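Local coordinates for Ketoacyl_synth_N domain-containing protein (Photorhabdus luminescens subsp. laumondii, PDB 6SMO), which probably takes part in polyketide chain building as a ketoacyl-synthase-family subunit that pairs with a second ketosynthase chain, at residues I45-S50 and Y309-F314; K56-R61 and F69-I74; I166-E171 and F247-A252; Q204-S207 and G211-Q214; K292-K297 and T301-L306. All coordinates share one frame; numbering follows the deposited sequence.

Interactions 2 and 3 are the buried contacts, 1 and 5 are partly buried, and 4 lies at the surface. Interactions 1, 3 and 5 all reach the same mixed sheet: 1 by a salt bridge from a short strand, 3 by aromatic rings and a hydrogen bond under a helix, 5 by phenylalanines inside a beta-alpha-beta unit. Interaction 2 is purely aliphatic, and interaction 4 rests on backbone polarity. Interactions 1 and 2 touch where Leu49 packs on Tyr72, and 4 and 5 where Gln214 lies near Asn305. Interactions 1 and 5 adjoin in sequence through helix 307-310. Interaction 3 stands across the chain's centre from 1 and 2 and faces a partner ketosynthase chain.

Interaction 1 of 5, residues I45-S50 and Y309-F314; sequences IIRTLS and YLDNQF
Strand 46-47, a short parallel neighbour of strand 218-229, is tied by Arg47 to the loop that leaves helix 307-310, where Asp311 is the first residue to turn out of helical geometry, with positive phi. The tie is a salt bridge from Arg47 NH2 to Asp311 OD2, 3.0 Å long and bent to 142° at the hydrogen. OD2 receives it on its syn side, the side of the other carboxylate oxygen, and sits 25° out of the guanidinium plane. The two flat groups are turned strongly against each other, 73° between planes, and of the guanidinium nitrogens only NH2 bonds Asp311. The arginine chain bends at chi3, which turns the guanidinium toward the carboxylate; CD, set by the earlier torsions, also lies 3.2 Å from Asp311 OD2. The backbone Tyr309 O of the last helical turn lies near the guanidinium edge, 3.5 Å from Arg47 NH2. The other amino group, NH1, makes a second salt bridge, to Asp16. Phe218 holds the strand itself through backbone bonds to Ile45 and Arg47. With an acid on each of its amino groups, Arg47 probably keeps its positive charge and in turn offsets the buried carboxylate of Asp311.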
# COMPACT_ATOMS: atom_id res chain seq x y z
N ILE C 45 -22.36 -16.86 5.59
CA ILE C 45 -21.47 -17.10 6.77
C ILE C 45 -20.00 -16.95 6.34
O ILE C 45 -19.71 -17.11 5.14
CB ILE C 45 -21.73 -18.49 7.39
CG1 ILE C 45 -21.67 -19.62 6.36
CG2 ILE C 45 -23.06 -18.49 8.14
CD1 ILE C 45 -21.45 -20.99 6.95
N ILE C 46 -19.13 -16.65 7.31
CA ILE C 46 -17.64 -16.59 7.14
C ILE C 46 -17.07 -17.96 7.52
O ILE C 46 -17.14 -18.31 8.72
CB ILE C 46 -17.02 -15.46 7.99
CG1 ILE C 46 -17.78 -14.13 7.84
CG2 ILE C 46 -15.54 -15.30 7.68
CD1 ILE C 46 -17.93 -13.66 6.41
N ARG C 47 -16.53 -18.70 6.55
CA ARG C 47 -15.91 -20.03 6.75
C ARG C 47 -14.46 -19.85 7.24
O ARG C 47 -13.65 -19.27 6.49
CB ARG C 47 -15.94 -20.85 5.46
CG ARG C 47 -17.34 -21.28 5.04
CD ARG C 47 -17.31 -22.05 3.73
NE ARG C 47 -16.62 -23.32 3.85
CZ ARG C 47 -16.30 -24.12 2.83
NH1 ARG C 47 -15.66 -25.26 3.06
NH2 ARG C 47 -16.61 -23.79 1.59
N THR C 48 -14.17 -20.33 8.46
CA THR C 48 -12.82 -20.29 9.09
C THR C 48 -11.99 -21.47 8.57
O THR C 48 -12.58 -22.37 7.93
CB THR C 48 -12.93 -20.33 10.62
OG1 THR C 48 -13.64 -21.50 11.00
CG2 THR C 48 -13.62 -19.11 11.19
N LEU C 49 -10.68 -21.46 8.84
CA LEU C 49 -9.75 -22.59 8.53
C LEU C 49 -9.95 -23.69 9.57
O LEU C 49 -10.24 -23.36 10.74
CB LEU C 49 -8.31 -22.09 8.54
CG LEU C 49 -7.97 -20.98 7.54
CD1 LEU C 49 -6.53 -20.53 7.72
CD2 LEU C 49 -8.20 -21.43 6.11
N SER C 50 -9.81 -24.96 9.16
CA SER C 50 -9.93 -26.17 10.01
C SER C 50 -8.55 -26.80 10.22
O SER C 50 -7.83 -26.98 9.22
CB SER C 50 -10.90 -27.15 9.41
OG SER C 50 -12.20 -26.61 9.34
N TYR C 309 -18.05 -23.33 -4.64
CA TYR C 309 -17.23 -24.29 -3.85
C TYR C 309 -16.17 -23.53 -3.03
O TYR C 309 -16.01 -23.84 -1.84
CB TYR C 309 -16.57 -25.32 -4.77
CG TYR C 309 -17.50 -25.91 -5.82
CD1 TYR C 309 -18.72 -26.45 -5.47
CD2 TYR C 309 -17.14 -25.91 -7.16
CE1 TYR C 309 -19.57 -26.98 -6.42
CE2 TYR C 309 -17.98 -26.44 -8.13
CZ TYR C 309 -19.20 -26.98 -7.76
OH TYR C 309 -20.04 -27.51 -8.70
N LEU C 310 -15.57 -22.51 -3.65
CA LEU C 310 -14.47 -21.72 -3.02
C LEU C 310 -14.99 -20.50 -2.25
O LEU C 310 -14.23 -19.98 -1.45
CB LEU C 310 -13.48 -21.30 -4.11
CG LEU C 310 -12.68 -22.43 -4.75
CD1 LEU C 310 -11.81 -21.90 -5.87
CD2 LEU C 310 -11.83 -23.13 -3.71
N ASP C 311 -16.16 -19.95 -2.61
CA ASP C 311 -16.82 -18.78 -1.95
C ASP C 311 -16.17 -17.45 -2.34
O ASP C 311 -15.19 -17.43 -3.08
CB ASP C 311 -17.07 -18.94 -0.45
CG ASP C 311 -17.52 -20.32 -0.01
OD1 ASP C 311 -18.60 -20.74 -0.44
OD2 ASP C 311 -16.78 -20.95 0.74
N ASN C 312 -16.68 -16.35 -1.79
CA ASN C 312 -16.10 -15.03 -2.12
C ASN C 312 -14.96 -14.78 -1.13
O ASN C 312 -15.23 -14.75 0.07
CB ASN C 312 -17.16 -13.93 -2.06
CG ASN C 312 -16.69 -12.62 -2.63
OD1 ASN C 312 -15.67 -12.56 -3.30
ND2 ASN C 312 -17.42 -11.55 -2.36
N GLN C 313 -13.74 -14.64 -1.63
CA GLN C 313 -12.57 -14.40 -0.76
C GLN C 313 -11.99 -13.01 -1.05
O GLN C 313 -10.90 -12.73 -0.53
CB GLN C 313 -11.51 -15.47 -0.99
CG GLN C 313 -12.07 -16.89 -0.97
CD GLN C 313 -10.98 -17.90 -1.17
OE1 GLN C 313 -10.88 -18.55 -2.21
NE2 GLN C 313 -10.13 -18.04 -0.17
N PHE C 314 -12.69 -12.20 -1.85
CA PHE C 314 -12.20 -10.85 -2.24
C PHE C 314 -10.88 -10.99 -3.01
O PHE C 314 -10.89 -11.62 -4.06
CB PHE C 314 -12.22 -9.86 -1.08
CG PHE C 314 -13.59 -9.74 -0.47
CD1 PHE C 314 -14.52 -8.87 -1.00
CD2 PHE C 314 -13.96 -10.54 0.59
CE1 PHE C 314 -15.79 -8.79 -0.45
CE2 PHE C 314 -15.22 -10.46 1.14
CZ PHE C 314 -16.13 -9.58 0.61

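Interaction 2 of 5, residues K56-R61 and F69-I74; sequences KYINNR and FSVYGI
No flat group joins Ile58, Val71 and Ile74 where they meet; the rings of the two segments stand around this aliphatic cluster. Phe69 has Ser70 OG over one face, toward the rim, and its side chain packs against Asn102 and His188. The Tyr57 side chain touches Val75 and Met79, further on in helix 68-84, and Tyr72 points away from 56-61. At the centre, the end of Ile58 does the touching. Its CD1 rests on Val71, 3.8 Å from Val71 CG1 and equally near Val71 CA. The extended chi2 of Ile58, 161°, carries this methyl straight out to the helix. Ile74, one turn beyond Val71, comes in nearly at right angles to Ile58: its CD1 lies 4.2 Å from Ile58 CD1, while its CG2 faces Ile58 CG1. One methyl thus sits against two residues three apart on the same helical face, an apolar contact with no hydrogen bond between the segments. Ile58 comes just before helix 60-63, whose N-cap is Asn59, bonding Leu62 N through OD1. Past the cluster, Ile74 reaches Leu142 and Leu145 of helix 137-146, and Val71 touches Arg63, so the contact joins the loop leading into helix 60-63 to helix 68-84, with helix 137-146 also touching Ile74.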
# COMPACT_ATOMS: atom_id res chain seq x y z
N LYS C 56 4.28 -23.54 14.27
CA LYS C 56 5.41 -24.28 13.63
C LYS C 56 6.10 -23.37 12.60
O LYS C 56 7.35 -23.41 12.54
CB LYS C 56 4.92 -25.57 12.96
CG LYS C 56 6.02 -26.52 12.52
CD LYS C 56 5.52 -27.68 11.68
CE LYS C 56 4.76 -28.71 12.49
NZ LYS C 56 4.33 -29.85 11.65
N TYR C 57 5.33 -22.61 11.82
CA TYR C 57 5.83 -21.75 10.71
C TYR C 57 6.47 -20.47 11.28
O TYR C 57 7.65 -20.22 10.96
CB TYR C 57 4.69 -21.39 9.75
CG TYR C 57 4.13 -22.56 8.98
CD1 TYR C 57 4.71 -22.97 7.79
CD2 TYR C 57 3.01 -23.24 9.43
CE1 TYR C 57 4.20 -24.04 7.07
CE2 TYR C 57 2.49 -24.31 8.72
CZ TYR C 57 3.08 -24.71 7.53
OH TYR C 57 2.57 -25.77 6.83
N ILE C 58 5.72 -19.71 12.07
CA ILE C 58 6.11 -18.36 12.58
C ILE C 58 6.46 -18.46 14.07
O ILE C 58 5.70 -19.11 14.81
CB ILE C 58 4.99 -17.33 12.32
CG1 ILE C 58 4.57 -17.31 10.84
CG2 ILE C 58 5.40 -15.94 12.80
CD1 ILE C 58 3.22 -16.68 10.59
N ASN C 59 7.56 -17.82 14.49
CA ASN C 59 8.03 -17.75 15.90
C ASN C 59 7.10 -16.81 16.69
O ASN C 59 6.45 -15.96 16.07
CB ASN C 59 9.49 -17.30 15.98
CG ASN C 59 9.72 -15.88 15.53
OD1 ASN C 59 9.47 -14.93 16.27
ND2 ASN C 59 10.22 -15.72 14.31
N ASN C 60 7.08 -16.96 18.02
CA ASN C 60 6.11 -16.30 18.93
C ASN C 60 6.38 -14.78 19.00
O ASN C 60 5.39 -14.04 19.18
CB ASN C 60 6.11 -16.92 20.33
CG ASN C 60 5.24 -18.15 20.44
OD1 ASN C 60 4.31 -18.34 19.66
ND2 ASN C 60 5.52 -18.99 21.43
N ARG C 61 7.63 -14.35 18.88
CA ARG C 61 8.01 -12.91 18.93
C ARG C 61 7.31 -12.16 17.78
O ARG C 61 6.64 -11.15 18.06
CB ARG C 61 9.53 -12.71 18.84
CG ARG C 61 10.01 -11.34 19.29
CD ARG C 61 11.52 -11.22 19.34
NE ARG C 61 11.97 -9.99 19.98
CZ ARG C 61 13.23 -9.68 20.26
NH1 ARG C 61 14.21 -10.53 19.96
NH2 ARG C 61 13.52 -8.53 20.85
N PHE C 69 -4.05 -12.08 8.78
CA PHE C 69 -3.98 -11.96 7.29
C PHE C 69 -2.51 -12.03 6.86
O PHE C 69 -2.23 -12.61 5.79
CB PHE C 69 -4.69 -10.71 6.79
CG PHE C 69 -3.83 -9.48 6.63
CD1 PHE C 69 -3.63 -8.61 7.70
CD2 PHE C 69 -3.24 -9.17 5.41
CE1 PHE C 69 -2.84 -7.48 7.55
CE2 PHE C 69 -2.45 -8.04 5.27
CZ PHE C 69 -2.26 -7.19 6.34
N SER C 70 -1.60 -11.47 7.66
CA SER C 70 -0.12 -11.56 7.47
C SER C 70 0.37 -12.98 7.78
O SER C 70 1.29 -13.44 7.08
CB SER C 70 0.60 -10.52 8.29
OG SER C 70 0.39 -9.22 7.76
N VAL C 71 -0.23 -13.63 8.79
CA VAL C 71 0.08 -15.04 9.19
C VAL C 71 -0.26 -15.97 8.01
O VAL C 71 0.59 -16.79 7.65
CB VAL C 71 -0.66 -15.44 10.48
CG1 VAL C 71 -0.56 -16.94 10.75
CG2 VAL C 71 -0.16 -14.65 11.68
N TYR C 72 -1.47 -15.82 7.44
CA TYR C 72 -1.97 -16.62 6.29
C TYR C 72 -1.06 -16.41 5.07
O TYR C 72 -0.84 -17.37 4.31
CB TYR C 72 -3.41 -16.24 5.93
CG TYR C 72 -4.45 -16.48 7.00
CD1 TYR C 72 -4.34 -17.51 7.92
CD2 TYR C 72 -5.58 -15.67 7.07
CE1 TYR C 72 -5.30 -17.72 8.89
CE2 TYR C 72 -6.55 -15.87 8.03
CZ TYR C 72 -6.42 -16.90 8.95
OH TYR C 72 -7.37 -17.10 9.90
N GLY C 73 -0.56 -15.19 4.89
CA GLY C 73 0.31 -14.80 3.76
C GLY C 73 1.66 -15.51 3.81
O GLY C 73 2.09 -16.01 2.76
N ILE C 74 2.29 -15.54 4.99
CA ILE C 74 3.67 -16.08 5.20
C ILE C 74 3.67 -17.60 5.00
O ILE C 74 4.61 -18.11 4.36
CB ILE C 74 4.23 -15.66 6.58
CG1 ILE C 74 4.41 -14.14 6.67
CG2 ILE C 74 5.52 -16.39 6.90
CD1 ILE C 74 4.45 -13.61 8.08

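Interaction 3 of 5, residues I166-E171 and F247-A252; sequences IGYAAE and FVDYFA
Phe247, Gly167 and Tyr168 carry this contact, the phenylalanine ring offering a face to the backbone of Gly167 and an edge to the ring of Tyr168. Gly167 CA sits over the centre of the Phe247 ring as a CH-pi contact, 3.4 Å from the centroid and only 7° off the ring normal. Having no side chain, the glycine lets the ring come right up to the helix backbone. The ring is swung there by chi1, which places its CG trans to the backbone N. Tyr168 meets the edge of the same ring: Phe247 CE2 points at the middle of the Tyr168 face, a T-shaped pair with centroids 5.3 Å apart and planes at 79°. Helix 161-175 is thereby laid against strand 242-251 of the mixed sheet, the helix-on-sheet layering of the thiolase-type fold, with Leu366 of the adjoining strand 362-369 touching Phe247 as well. Beyond the rings, Tyr168 OH donates a hydrogen bond to Asp249 OD2, 2.6 Å away. It arrives on the anti side of the carboxylate, 17° out of its plane, while Asp249 OD1 accepts from Gln164 NE2 on the same helix. The phenol and the carboxylate also face the partner ketosynthase chain, whose Ser183 bonds both Tyr168 OH and Asp249 OD2, and whose His204 bonds Tyr168 OH through NE2.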
# COMPACT_ATOMS: atom_id res chain seq x y z
N ILE C 166 -0.70 -10.26 -9.40
CA ILE C 166 -0.04 -11.31 -10.25
C ILE C 166 0.35 -10.68 -11.59
O ILE C 166 1.49 -10.93 -12.05
CB ILE C 166 -0.95 -12.54 -10.44
CG1 ILE C 166 -1.38 -13.17 -9.11
CG2 ILE C 166 -0.27 -13.57 -11.34
CD1 ILE C 166 -2.59 -14.06 -9.22
N GLY C 167 -0.56 -9.90 -12.19
CA GLY C 167 -0.40 -9.30 -13.53
C GLY C 167 0.76 -8.33 -13.61
O GLY C 167 1.52 -8.41 -14.59
N TYR C 168 0.90 -7.45 -12.61
CA TYR C 168 1.93 -6.37 -12.57
C TYR C 168 3.26 -6.92 -12.03
O TYR C 168 4.30 -6.29 -12.28
CB TYR C 168 1.42 -5.16 -11.78
CG TYR C 168 0.33 -4.39 -12.49
CD1 TYR C 168 0.59 -3.74 -13.68
CD2 TYR C 168 -0.95 -4.33 -11.98
CE1 TYR C 168 -0.40 -3.03 -14.35
CE2 TYR C 168 -1.96 -3.63 -12.63
CZ TYR C 168 -1.68 -2.98 -13.82
OH TYR C 168 -2.67 -2.29 -14.46
N ALA C 169 3.22 -8.05 -11.32
CA ALA C 169 4.42 -8.82 -10.90
C ALA C 169 5.07 -9.45 -12.14
O ALA C 169 6.31 -9.47 -12.21
CB ALA C 169 4.05 -9.86 -9.88
N ALA C 170 4.25 -9.94 -13.08
CA ALA C 170 4.67 -10.52 -14.37
C ALA C 170 5.28 -9.41 -15.26
O ALA C 170 6.31 -9.68 -15.91
CB ALA C 170 3.51 -11.20 -15.05
N GLU C 171 4.66 -8.23 -15.27
CA GLU C 171 5.12 -7.04 -16.05
C GLU C 171 6.49 -6.59 -15.53
O GLU C 171 7.32 -6.17 -16.37
CB GLU C 171 4.11 -5.90 -15.97
CG GLU C 171 3.25 -5.77 -17.22
CD GLU C 171 4.01 -5.33 -18.46
OE1 GLU C 171 3.75 -5.90 -19.54
OE2 GLU C 171 4.86 -4.42 -18.34
N PHE C 247 -2.21 -10.86 -19.57
CA PHE C 247 -2.86 -10.16 -18.43
C PHE C 247 -3.76 -9.04 -18.96
O PHE C 247 -3.32 -8.30 -19.86
CB PHE C 247 -1.81 -9.62 -17.46
CG PHE C 247 -2.37 -8.74 -16.36
CD1 PHE C 247 -3.39 -9.19 -15.55
CD2 PHE C 247 -1.86 -7.46 -16.15
CE1 PHE C 247 -3.91 -8.38 -14.54
CE2 PHE C 247 -2.38 -6.66 -15.15
CZ PHE C 247 -3.39 -7.12 -14.34
N VAL C 248 -4.97 -8.93 -18.41
CA VAL C 248 -6.01 -7.93 -18.80
C VAL C 248 -6.43 -7.17 -17.53
O VAL C 248 -6.71 -7.83 -16.51
CB VAL C 248 -7.21 -8.62 -19.48
CG1 VAL C 248 -8.44 -7.73 -19.55
CG2 VAL C 248 -6.84 -9.12 -20.87
N ASP C 249 -6.46 -5.83 -17.60
CA ASP C 249 -6.84 -4.94 -16.48
C ASP C 249 -7.53 -3.69 -17.05
O ASP C 249 -6.81 -2.75 -17.45
CB ASP C 249 -5.61 -4.58 -15.63
CG ASP C 249 -5.94 -3.85 -14.33
OD1 ASP C 249 -7.11 -3.87 -13.92
OD2 ASP C 249 -5.00 -3.28 -13.74
N TYR C 250 -8.86 -3.70 -17.08
CA TYR C 250 -9.72 -2.60 -17.61
C TYR C 250 -10.85 -2.30 -16.62
O TYR C 250 -10.98 -3.01 -15.61
CB TYR C 250 -10.26 -2.97 -19.00
CG TYR C 250 -9.22 -2.99 -20.08
CD1 TYR C 250 -8.89 -1.85 -20.79
CD2 TYR C 250 -8.55 -4.17 -20.40
CE1 TYR C 250 -7.92 -1.87 -21.79
CE2 TYR C 250 -7.58 -4.20 -21.39
CZ TYR C 250 -7.27 -3.05 -22.09
OH TYR C 250 -6.32 -3.09 -23.07
N PHE C 251 -11.62 -1.25 -16.92
CA PHE C 251 -12.76 -0.76 -16.10
C PHE C 251 -13.96 -0.48 -17.02
O PHE C 251 -13.75 -0.21 -18.22
CB PHE C 251 -12.35 0.50 -15.33
CG PHE C 251 -13.29 0.87 -14.20
CD1 PHE C 251 -13.19 0.24 -12.97
CD2 PHE C 251 -14.26 1.84 -14.37
CE1 PHE C 251 -14.05 0.57 -11.93
CE2 PHE C 251 -15.12 2.17 -13.33
CZ PHE C 251 -15.01 1.54 -12.12
N ALA C 252 -15.17 -0.56 -16.46
CA ALA C 252 -16.46 -0.31 -17.15
C ALA C 252 -17.31 0.62 -16.30
O ALA C 252 -17.94 0.18 -15.33
CB ALA C 252 -17.16 -1.62 -17.41

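Interaction 4 of 5, residues Q204-S207 and G211-Q214; sequences QKHS and GEKQ
Residues 204-207 and 211-214 come together within the loop that links helix 192-204 to strand 218-229, with His206 nearest Glu212 and Ser207 nearest Gly211, the CA atoms of each pair 4.8 Å apart. One backbone hydrogen bond joins them, Ser207 N to Gly211 O, 2.9 Å long with 150° at the hydrogen. Gly211 has the positive phi of 134° and a psi of -146°, at which a side chain would crowd the preceding carbonyl. Ser207 OG bonds Asn359 O outside the loop, and Glu212 and Gln214 share backbone bonds with Asp284 and Ile282, anchoring the second arm on the neighbouring loop. Among the side chains, Glu212 bends at chi2 and returns its carboxylate to His206: Glu212 OE1 touches His206 CB at 3.3 Å and the ring at CG, 3.7 Å away. Carboxylate and imidazole planes are nearly parallel, yet His206 ND1 remains 4.4 Å from Glu212 OE1, so the two groups lie near each other without a direct polar contact. Lys213 lays its aliphatic chain past the first arm and gives a weak hydrogen bond from NZ to Tyr283 OH; its CD and CE both pass 3.3 Å from Lys205 O.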
# COMPACT_ATOMS: atom_id res chain seq x y z
N GLN C 204 -27.37 -8.18 0.23
CA GLN C 204 -28.44 -7.38 -0.42
C GLN C 204 -27.85 -6.48 -1.52
O GLN C 204 -28.59 -6.19 -2.48
CB GLN C 204 -29.19 -6.52 0.61
CG GLN C 204 -30.04 -7.33 1.58
CD GLN C 204 -29.34 -7.61 2.89
OE1 GLN C 204 -28.87 -6.69 3.57
NE2 GLN C 204 -29.27 -8.87 3.26
N LYS C 205 -26.60 -6.04 -1.38
CA LYS C 205 -25.95 -5.06 -2.29
C LYS C 205 -25.78 -5.66 -3.69
O LYS C 205 -25.19 -6.75 -3.80
CB LYS C 205 -24.59 -4.60 -1.74
CG LYS C 205 -24.65 -3.43 -0.77
CD LYS C 205 -23.32 -2.73 -0.57
CE LYS C 205 -23.46 -1.34 0.00
NZ LYS C 205 -23.92 -0.37 -1.02
N HIS C 206 -26.28 -4.95 -4.71
CA HIS C 206 -26.15 -5.29 -6.15
C HIS C 206 -25.10 -4.38 -6.79
O HIS C 206 -24.87 -3.28 -6.26
CB HIS C 206 -27.52 -5.18 -6.85
CG HIS C 206 -27.86 -3.80 -7.30
ND1 HIS C 206 -28.25 -2.81 -6.42
CD2 HIS C 206 -27.89 -3.25 -8.53
CE1 HIS C 206 -28.49 -1.70 -7.09
NE2 HIS C 206 -28.28 -1.94 -8.39
N SER C 207 -24.49 -4.83 -7.90
CA SER C 207 -23.54 -4.04 -8.73
C SER C 207 -24.33 -3.24 -9.77
O SER C 207 -25.13 -3.86 -10.50
CB SER C 207 -22.51 -4.94 -9.37
OG SER C 207 -21.66 -4.20 -10.24
N GLY C 211 -24.96 -6.31 -12.07
CA GLY C 211 -26.34 -6.65 -11.66
C GLY C 211 -26.39 -7.33 -10.30
O GLY C 211 -25.56 -6.99 -9.43
N GLU C 212 -27.33 -8.26 -10.12
CA GLU C 212 -27.63 -8.94 -8.83
C GLU C 212 -26.58 -10.02 -8.55
O GLU C 212 -26.02 -10.58 -9.52
CB GLU C 212 -29.03 -9.55 -8.86
CG GLU C 212 -30.14 -8.52 -8.89
CD GLU C 212 -30.28 -7.69 -7.62
OE1 GLU C 212 -30.41 -6.46 -7.73
OE2 GLU C 212 -30.25 -8.29 -6.52
N LYS C 213 -26.33 -10.30 -7.26
CA LYS C 213 -25.36 -11.32 -6.78
C LYS C 213 -26.04 -12.69 -6.70
O LYS C 213 -27.27 -12.73 -6.45
CB LYS C 213 -24.82 -10.94 -5.39
CG LYS C 213 -23.86 -9.76 -5.36
CD LYS C 213 -23.31 -9.47 -3.98
CE LYS C 213 -22.31 -8.34 -3.94
NZ LYS C 213 -21.00 -8.75 -4.50
N GLN C 214 -25.27 -13.76 -6.89
CA GLN C 214 -25.70 -15.16 -6.63
C GLN C 214 -25.65 -15.42 -5.12
O GLN C 214 -24.86 -14.79 -4.42
CB GLN C 214 -24.80 -16.16 -7.37
CG GLN C 214 -24.98 -16.15 -8.88
CD GLN C 214 -24.17 -17.22 -9.57
OE1 GLN C 214 -23.80 -18.23 -8.98
NE2 GLN C 214 -23.88 -17.00 -10.84

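Interaction 5 of 5, residues K292-K297 and T301-L306; sequences KAFSNK and TSFINL
Aromatic contact comes first: Phe294, on helix 286-296, meets Phe303, on strand 302-304, rim to rim. Phe303 CZ lies in the plane of the Phe294 ring, 3.6 Å from its CE2 and 3.7 Å from its CD2. The centroids are 5.9 Å apart and the planes at 61°, and neither ring lies over the other's face. Phe294 belongs to a wider aromatic cluster, forming edge-to-face pairs with Phe277 and Phe269, and Phe277 also meets the ring of Phe303. A slighter methyl-to-ring contact is made by Thr301 CG2, which approaches Phe294 CE2 obliquely at 4.4 Å. No hydrogen bond crosses between the segments; Thr301 OG1, trans to its backbone N at chi1 179°, bonds Ala275 O instead, and the CG2 methyl is the branch that approaches the Phe294 ring. Ser302 and Ile304 share backbone bonds with Phe277. The two segments belong to a beta-alpha-beta unit, strands 275-278 and 302-304 being parallel and helix 286-296 crossing between them. The chemistry is thus divided: the helix meets the strand here through apolar ring packing, while these backbone bonds of the strand run to strand 275-278.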
# COMPACT_ATOMS: atom_id res chain seq x y z
N LYS C 292 -21.74 -14.01 -25.03
CA LYS C 292 -22.13 -13.17 -26.19
C LYS C 292 -20.88 -12.50 -26.78
O LYS C 292 -20.81 -12.38 -28.01
CB LYS C 292 -23.18 -12.13 -25.77
CG LYS C 292 -24.05 -11.59 -26.91
CD LYS C 292 -23.50 -10.34 -27.56
CE LYS C 292 -24.40 -9.82 -28.66
NZ LYS C 292 -23.75 -8.71 -29.41
N ALA C 293 -19.95 -12.08 -25.91
CA ALA C 293 -18.65 -11.47 -26.30
C ALA C 293 -17.78 -12.50 -27.03
O ALA C 293 -17.08 -12.10 -27.99
CB ALA C 293 -17.95 -10.93 -25.07
N PHE C 294 -17.83 -13.77 -26.61
CA PHE C 294 -17.10 -14.90 -27.23
C PHE C 294 -17.75 -15.26 -28.57
O PHE C 294 -17.01 -15.62 -29.51
CB PHE C 294 -17.07 -16.12 -26.30
CG PHE C 294 -16.24 -15.96 -25.05
CD1 PHE C 294 -15.07 -15.22 -25.04
CD2 PHE C 294 -16.63 -16.60 -23.87
CE1 PHE C 294 -14.32 -15.09 -23.88
CE2 PHE C 294 -15.87 -16.47 -22.72
CZ PHE C 294 -14.72 -15.72 -22.72
N SER C 295 -19.08 -15.18 -28.65
CA SER C 295 -19.89 -15.45 -29.87
C SER C 295 -19.49 -14.47 -30.98
O SER C 295 -19.43 -14.90 -32.15
CB SER C 295 -21.37 -15.38 -29.57
OG SER C 295 -22.13 -15.84 -30.68
N ASN C 296 -19.23 -13.20 -30.63
CA ASN C 296 -18.83 -12.12 -31.56
C ASN C 296 -17.43 -12.40 -32.12
O ASN C 296 -17.23 -12.16 -33.33
CB ASN C 296 -18.87 -10.74 -30.88
CG ASN C 296 -20.26 -10.31 -30.48
OD1 ASN C 296 -21.24 -10.64 -31.13
ND2 ASN C 296 -20.35 -9.55 -29.39
N LYS C 297 -16.52 -12.90 -31.28
CA LYS C 297 -15.09 -13.14 -31.62
C LYS C 297 -14.87 -14.59 -32.10
O LYS C 297 -13.70 -14.95 -32.33
CB LYS C 297 -14.20 -12.83 -30.41
CG LYS C 297 -14.04 -11.35 -30.09
CD LYS C 297 -13.14 -10.62 -31.06
CE LYS C 297 -12.95 -9.15 -30.71
NZ LYS C 297 -12.01 -8.97 -29.58
N THR C 301 -15.38 -22.43 -26.00
CA THR C 301 -14.65 -22.89 -24.79
C THR C 301 -15.64 -23.49 -23.78
O THR C 301 -16.86 -23.32 -23.98
CB THR C 301 -13.84 -21.73 -24.18
OG1 THR C 301 -13.17 -22.22 -23.01
CG2 THR C 301 -14.69 -20.53 -23.81
N SER C 302 -15.12 -24.17 -22.76
CA SER C 302 -15.89 -24.78 -21.65
C SER C 302 -15.94 -23.81 -20.46
O SER C 302 -14.88 -23.24 -20.12
CB SER C 302 -15.30 -26.11 -21.24
OG SER C 302 -16.10 -26.75 -20.27
N PHE C 303 -17.12 -23.63 -19.86
CA PHE C 303 -17.37 -22.76 -18.68
C PHE C 303 -17.36 -23.62 -17.41
O PHE C 303 -18.18 -24.56 -17.32
CB PHE C 303 -18.69 -22.01 -18.83
CG PHE C 303 -18.61 -20.75 -19.65
CD1 PHE C 303 -18.44 -20.82 -21.03
CD2 PHE C 303 -18.69 -19.50 -19.06
CE1 PHE C 303 -18.37 -19.66 -21.79
CE2 PHE C 303 -18.61 -18.34 -19.82
CZ PHE C 303 -18.45 -18.43 -21.19
N ILE C 304 -16.46 -23.31 -16.47
CA ILE C 304 -16.34 -23.97 -15.14
C ILE C 304 -16.34 -22.89 -14.06
O ILE C 304 -15.41 -22.06 -14.05
CB ILE C 304 -15.09 -24.87 -15.08
CG1 ILE C 304 -15.29 -26.15 -15.90
CG2 ILE C 304 -14.70 -25.18 -13.65
CD1 ILE C 304 -14.02 -26.91 -16.19
N ASN C 305 -17.36 -22.90 -13.19
CA ASN C 305 -17.53 -21.95 -12.06
C ASN C 305 -17.06 -22.62 -10.77
O ASN C 305 -17.64 -23.67 -10.41
CB ASN C 305 -18.99 -21.48 -11.94
CG ASN C 305 -19.17 -20.33 -10.97
OD1 ASN C 305 -18.21 -19.82 -10.41
ND2 ASN C 305 -20.41 -19.91 -10.78
N LEU C 306 -16.05 -22.05 -10.10
CA LEU C 306 -15.47 -22.58 -8.83
C LEU C 306 -15.96 -21.76 -7.63
O LEU C 306 -15.59 -22.12 -6.49
CB LEU C 306 -13.94 -22.52 -8.91
CG LEU C 306 -13.29 -23.27 -10.07
CD1 LEU C 306 -11.77 -23.21 -9.97
CD2 LEU C 306 -13.75 -24.72 -10.14